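Cfl (Pectobacterium brasiliense, PDB 7A9J) probably activates carboxylic acids with ATP as acyl adenylates and joins them to an acceptor, coronafacic acid being the substrate it is named for. Local coordinates at residues Y524-L527 and K528-E532; K127-F130 and Y131-K134. The protein carries 1 engineered substitution. All blocks are in the same frame, centred on the assembly; numbering follows the deposited sequence.

Contact 1: residues Y524-L527 and K528-E532; sequences YHLL and KSQAE
The carbonyl oxygen of Leu-526 is gripped three times from the next turn of the helix. Ser-529 OG gives the shortest bond, 2.7 Å to Leu-526 O, lying in the carbonyl plane on a lone pair; the amides of Ser-529 and Gln-530 add two weak bonds. A chi1 of 71° swings the serine hydroxyl back over its own helix toward that oxygen. Gln-530, bent at chi2, turns the in-plane N-H of its amide to the same hydroxyl: its NE2 donates to Ser-529 OG at 3.2 Å, almost straight (171°). Ser-529 OG thus accepts one hydrogen bond, from Gln-530 NE2, and donates one, to Leu-526 O. Beside this chain of bonds, Leu-526 CD1 rests against Gln-530 CG at 4.1 Å.

All this sits on the solvent-facing side of helix 524-530, an amphipathic helix lying on a four-stranded mixed sheet. Its inner side carries Leu-527, against Phe-456 and Leu-470, and Tyr-524, against Val-458, Ile-468 and Ile-502.

Lys-528 climbs back one turn to Tyr-524. Its N bonds to Tyr-524 O at 2.9 Å, while the kink at chi3 (-69°) lays the side chain over one face of the phenol, CE 3.4 Å from Tyr-524 CZ, and brings NZ 3.1 Å from Tyr-524 OH as a donor. That hydroxyl is also hydrogen-bonded to Glu-500 and Arg-466, which should hold the ring firmly. Lys-528 NZ lies 4.6 Å from His-525 ND1, without contact, and the lysine charge would probably disfavour protonation of the imidazole.

Contact 2: residues K127-F130 and Y131-K134; sequences KKRF and YETK. With PO4 (phosphate ion), chain C.
The backbone of 127-134 makes one clean helical turn, Tyr-131 N to Lys-127 O at 3.0 Å, then tightens to an i-to-i-3 bond from Thr-133 N to Phe-130 O, with weak bonds from Glu-132 N in between. Thr-133 OG1 adds a 2.8 Å bond to Arg-129 O.

Phe-130 and Tyr-131 form a T-shaped pair, planes at 82°, with the phenyl edge at CD2 aimed over the centre of the phenol face. With CG anti to its N (chi1 180°), Phe-130 seats helix 127-132 on Ile-146 and Val-148 of strand 145-148 in the five-stranded parallel sheet. Lys-134 packs over one face of the Phe-130 ring, offset toward its rim, with CG 3.6 Å from Phe-130 CZ. Lys-127 CG touches the phenol at CD2. Polar ends are tied outside: Tyr-131 OH to Asp-155 and Lys-152 N, Lys-134 NZ to Glu-138 in a salt bridge.

A phosphate ion, probably from the crystallisation liquor, meets the guanidinium of Arg-129 edge-on: NH1 to O1 at 3.0 Å and NH2 to O4 at 2.8 Å, both nearly straight. The extended Lys-128 brings NZ to the same O1, 3.1 Å away, while its CB covers one guanidinium face. Glu-261 N also binds the ion, and Asp-126 holds Arg-129 NH2. Two cationic groups and a backbone N-H thus make a site suited to an anion, whose charge probably offsets theirs.

Overall arrangement
Following the chain from the N terminus, contact 2 comes first, on helix 127-132 right after strand 122-125 of the five-stranded parallel sheet; helix 134-138 and then strand 145-148 of the same sheet follow. Contact 1 comes nearly 400 residues later, on helix 524-530, just before strand 533-536, the last strand of the four-stranded mixed sheet. Each is a local turn within a single helix, so neither closes a long loop, and the two run in series without nesting or crossing. Their centres are 46 Å apart and their nearest atoms about 35 Å, so they do not touch: contact 2 belongs to the large AMP-binding portion, contact 1 to the small C-terminal lobe.

Contact 1: residues Y524-L527 and K528-E532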
loop_
_atom_site.group_PDB
_atom_site.type_symbol
_atom_site.label_atom_id
_atom_site.label_comp_id
_atom_site.label_asym_id
_atom_site.label_seq_id
_atom_site.Cartn_x
_atom_site.Cartn_y
_atom_site.Cartn_z
ATOM N N TYR A 524 19.571 13.133 20.931
ATOM C CA TYR A 524 19.403 14.558 21.194
ATOM C C TYR A 524 20.721 15.285 21.417
ATOM O O TYR A 524 20.954 16.359 20.840
ATOM C CB TYR A 524 18.486 14.708 22.402
ATOM C CG TYR A 524 18.465 16.085 23.029
ATOM C CD1 TYR A 524 18.010 17.189 22.316
ATOM C CD2 TYR A 524 18.855 16.268 24.350
ATOM C CE1 TYR A 524 17.973 18.458 22.901
ATOM C CE2 TYR A 524 18.810 17.540 24.947
ATOM C CZ TYR A 524 18.375 18.623 24.211
ATOM O OH TYR A 524 18.327 19.890 24.775
ATOM N N HIS A 525 21.596 14.739 22.293
ATOM C CA HIS A 525 22.886 15.380 22.532
ATOM C C HIS A 525 23.775 15.351 21.293
ATOM O O HIS A 525 24.468 16.343 21.019
ATOM C CB HIS A 525 23.567 14.737 23.742
ATOM C CG HIS A 525 22.675 14.732 24.936
ATOM N ND1 HIS A 525 22.439 15.871 25.670
ATOM C CD2 HIS A 525 21.864 13.774 25.446
ATOM C CE1 HIS A 525 21.568 15.604 26.622
ATOM N NE2 HIS A 525 21.212 14.338 26.515
ATOM N N LEU A 526 23.764 14.250 20.534
ATOM C CA LEU A 526 24.494 14.225 19.262
ATOM C C LEU A 526 23.961 15.311 18.329
ATOM O O LEU A 526 24.732 16.122 17.794
ATOM C CB LEU A 526 24.392 12.853 18.600
ATOM C CG LEU A 526 25.127 12.797 17.243
ATOM C CD1 LEU A 526 26.625 12.951 17.392
ATOM C CD2 LEU A 526 24.770 11.489 16.568
ATOM N N LEU A 527 22.638 15.368 18.171
ATOM C CA LEU A 527 22.025 16.375 17.299
ATOM C C LEU A 527 22.474 17.773 17.687
ATOM O O LEU A 527 22.904 18.554 16.833
ATOM C CB LEU A 527 20.499 16.259 17.344
ATOM C CG LEU A 527 19.866 15.067 16.612
ATOM C CD1 LEU A 527 18.373 14.997 16.944
ATOM C CD2 LEU A 527 20.085 15.059 15.090
ATOM N N LYS A 528 22.372 18.127 18.981
ATOM C CA LYS A 528 22.829 19.453 19.387
ATOM C C LYS A 528 24.283 19.680 18.993
ATOM O O LYS A 528 24.639 20.772 18.541
ATOM C CB LYS A 528 22.653 19.655 20.883
ATOM C CG LYS A 528 21.204 19.831 21.270
ATOM C CD LYS A 528 21.107 20.491 22.646
ATOM C CE LYS A 528 21.580 19.540 23.711
ATOM N NZ LYS A 528 21.439 20.265 25.023
ATOM N N SER A 529 25.133 18.654 19.110
ATOM C CA SER A 529 26.541 18.897 18.820
ATOM C C SER A 529 26.778 19.068 17.335
ATOM O O SER A 529 27.800 19.644 16.938
ATOM C CB SER A 529 27.420 17.764 19.364
ATOM O OG SER A 529 27.230 16.587 18.603
ATOM N N GLN A 530 25.859 18.595 16.496
ATOM C CA GLN A 530 26.047 18.726 15.065
ATOM C C GLN A 530 25.263 19.896 14.491
ATOM O O GLN A 530 25.345 20.143 13.286
ATOM C CB GLN A 530 25.657 17.421 14.372
ATOM C CG GLN A 530 26.485 16.236 14.860
ATOM C CD GLN A 530 27.980 16.477 14.684
ATOM O OE1 GLN A 530 28.462 16.587 13.564
ATOM N NE2 GLN A 530 28.719 16.589 15.804
ATOM N N ALA A 531 24.553 20.642 15.334
ATOM C CA ALA A 531 23.592 21.622 14.851
ATOM C C ALA A 531 24.279 22.853 14.271
ATOM O O ALA A 531 25.380 23.229 14.679
ATOM C CB ALA A 531 22.678 22.049 15.990
ATOM N N GLU A 532 23.608 23.483 13.303
ATOM C CA GLU A 532 24.002 24.828 12.900
ATOM C C GLU A 532 23.927 25.772 14.089
ATOM O O GLU A 532 24.859 26.542 14.340
ATOM C CB GLU A 532 23.119 25.324 11.752
ATOM C CG GLU A 532 23.099 24.418 10.520
ATOM C CD GLU A 532 24.484 24.178 9.947
ATOM O OE1 GLU A 532 25.338 25.085 10.034
ATOM O OE2 GLU A 532 24.724 23.077 9.410
#

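Contact 2: residues K127-F130 and Y131-K134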
loop_
_atom_site.group_PDB
_atom_site.type_symbol
_atom_site.label_atom_id
_atom_site.label_comp_id
_atom_site.label_asym_id
_atom_site.label_seq_id
_atom_site.Cartn_x
_atom_site.Cartn_y
_atom_site.Cartn_z
ATOM N N LYS A 127 10.920 -16.395 -14.122
ATOM C CA LYS A 127 12.292 -16.842 -14.218
ATOM C C LYS A 127 13.164 -16.213 -13.133
ATOM O O LYS A 127 13.900 -16.910 -12.419
ATOM C CB LYS A 127 12.841 -16.521 -15.612
ATOM C CG LYS A 127 14.208 -17.098 -15.832
ATOM C CD LYS A 127 14.783 -16.793 -17.226
ATOM C CE LYS A 127 16.215 -17.267 -17.345
ATOM N NZ LYS A 127 16.812 -17.046 -18.690
ATOM N N LYS A 128 13.098 -14.886 -13.009
ATOM C CA LYS A 128 13.989 -14.185 -12.087
ATOM C C LYS A 128 13.785 -14.675 -10.649
ATOM O O LYS A 128 14.765 -14.962 -9.950
ATOM C CB LYS A 128 13.693 -12.675 -12.198
ATOM C CG LYS A 128 14.540 -11.773 -11.277
ATOM C CD LYS A 128 14.422 -10.315 -11.774
ATOM C CE LYS A 128 15.209 -9.313 -10.896
ATOM N NZ LYS A 128 14.777 -7.893 -11.180
ATOM N N ARG A 129 12.525 -14.797 -10.216
ATOM C CA ARG A 129 12.217 -15.172 -8.823
ATOM C C ARG A 129 12.588 -16.629 -8.555
ATOM O O ARG A 129 13.229 -16.956 -7.546
ATOM C CB ARG A 129 10.735 -14.920 -8.522
ATOM C CG ARG A 129 10.491 -13.546 -7.815
ATOM C CD ARG A 129 11.255 -12.368 -8.502
ATOM N NE ARG A 129 10.688 -12.052 -9.838
ATOM C CZ ARG A 129 10.872 -10.880 -10.446
ATOM N NH1 ARG A 129 11.591 -9.924 -9.806
ATOM N NH2 ARG A 129 10.386 -10.680 -11.680
ATOM N N PHE A 130 12.228 -17.518 -9.476
ATOM C CA PHE A 130 12.573 -18.924 -9.313
ATOM C C PHE A 130 14.072 -19.147 -9.206
ATOM O O PHE A 130 14.517 -19.936 -8.379
ATOM C CB PHE A 130 11.978 -19.750 -10.495
ATOM C CG PHE A 130 12.300 -21.215 -10.401
ATOM C CD1 PHE A 130 11.636 -22.008 -9.464
ATOM C CD2 PHE A 130 13.187 -21.793 -11.278
ATOM C CE1 PHE A 130 11.960 -23.392 -9.386
ATOM C CE2 PHE A 130 13.556 -23.161 -11.180
ATOM C CZ PHE A 130 12.894 -23.957 -10.240
ATOM N N TYR A 131 14.874 -18.575 -10.110
ATOM C CA TYR A 131 16.254 -18.987 -10.131
ATOM C C TYR A 131 17.023 -18.392 -8.953
ATOM O O TYR A 131 18.058 -18.924 -8.583
ATOM C CB TYR A 131 16.915 -18.630 -11.463
ATOM C CG TYR A 131 16.585 -19.717 -12.458
ATOM C CD1 TYR A 131 17.238 -20.944 -12.388
ATOM C CD2 TYR A 131 15.573 -19.541 -13.402
ATOM C CE1 TYR A 131 16.927 -21.996 -13.326
ATOM C CE2 TYR A 131 15.257 -20.580 -14.315
ATOM C CZ TYR A 131 15.905 -21.774 -14.230
ATOM O OH TYR A 131 15.626 -22.810 -15.139
ATOM N N GLU A 132 16.470 -17.348 -8.349
ATOM C CA GLU A 132 17.059 -16.817 -7.109
ATOM C C GLU A 132 16.772 -17.719 -5.907
ATOM O O GLU A 132 17.394 -17.567 -4.839
ATOM C CB GLU A 132 16.455 -15.426 -6.843
ATOM C CG GLU A 132 17.126 -14.298 -7.617
ATOM C CD GLU A 132 16.297 -12.994 -7.651
ATOM O OE1 GLU A 132 15.198 -12.902 -7.024
ATOM O OE2 GLU A 132 16.759 -12.039 -8.322
ATOM N N THR A 133 15.812 -18.625 -6.055
ATOM C CA THR A 133 15.208 -19.383 -4.964
ATOM C C THR A 133 15.136 -20.875 -5.279
ATOM O O THR A 133 14.369 -21.602 -4.639
ATOM C CB THR A 133 13.798 -18.851 -4.705
ATOM O OG1 THR A 133 13.795 -17.432 -4.879
ATOM C CG2 THR A 133 13.402 -19.118 -3.250
ATOM N N LYS A 134 15.881 -21.330 -6.280
ATOM C CA LYS A 134 15.576 -22.614 -6.907
ATOM C C LYS A 134 15.735 -23.776 -5.925
ATOM O O LYS A 134 14.864 -24.649 -5.818
ATOM C CB LYS A 134 16.513 -22.831 -8.106
ATOM C CG LYS A 134 16.221 -24.179 -8.819
ATOM C CD LYS A 134 16.806 -24.195 -10.192
ATOM C CE LYS A 134 16.568 -25.564 -10.872
ATOM N NZ LYS A 134 17.268 -26.743 -10.278
HETATM P P PO4 C . 11.125 -7.160 -12.772
HETATM O O1 PO4 C . 11.771 -7.353 -11.381
HETATM O O2 PO4 C . 12.169 -6.887 -13.833
HETATM O O3 PO4 C . 10.200 -5.986 -12.687
HETATM O O4 PO4 C . 10.344 -8.353 -13.203
#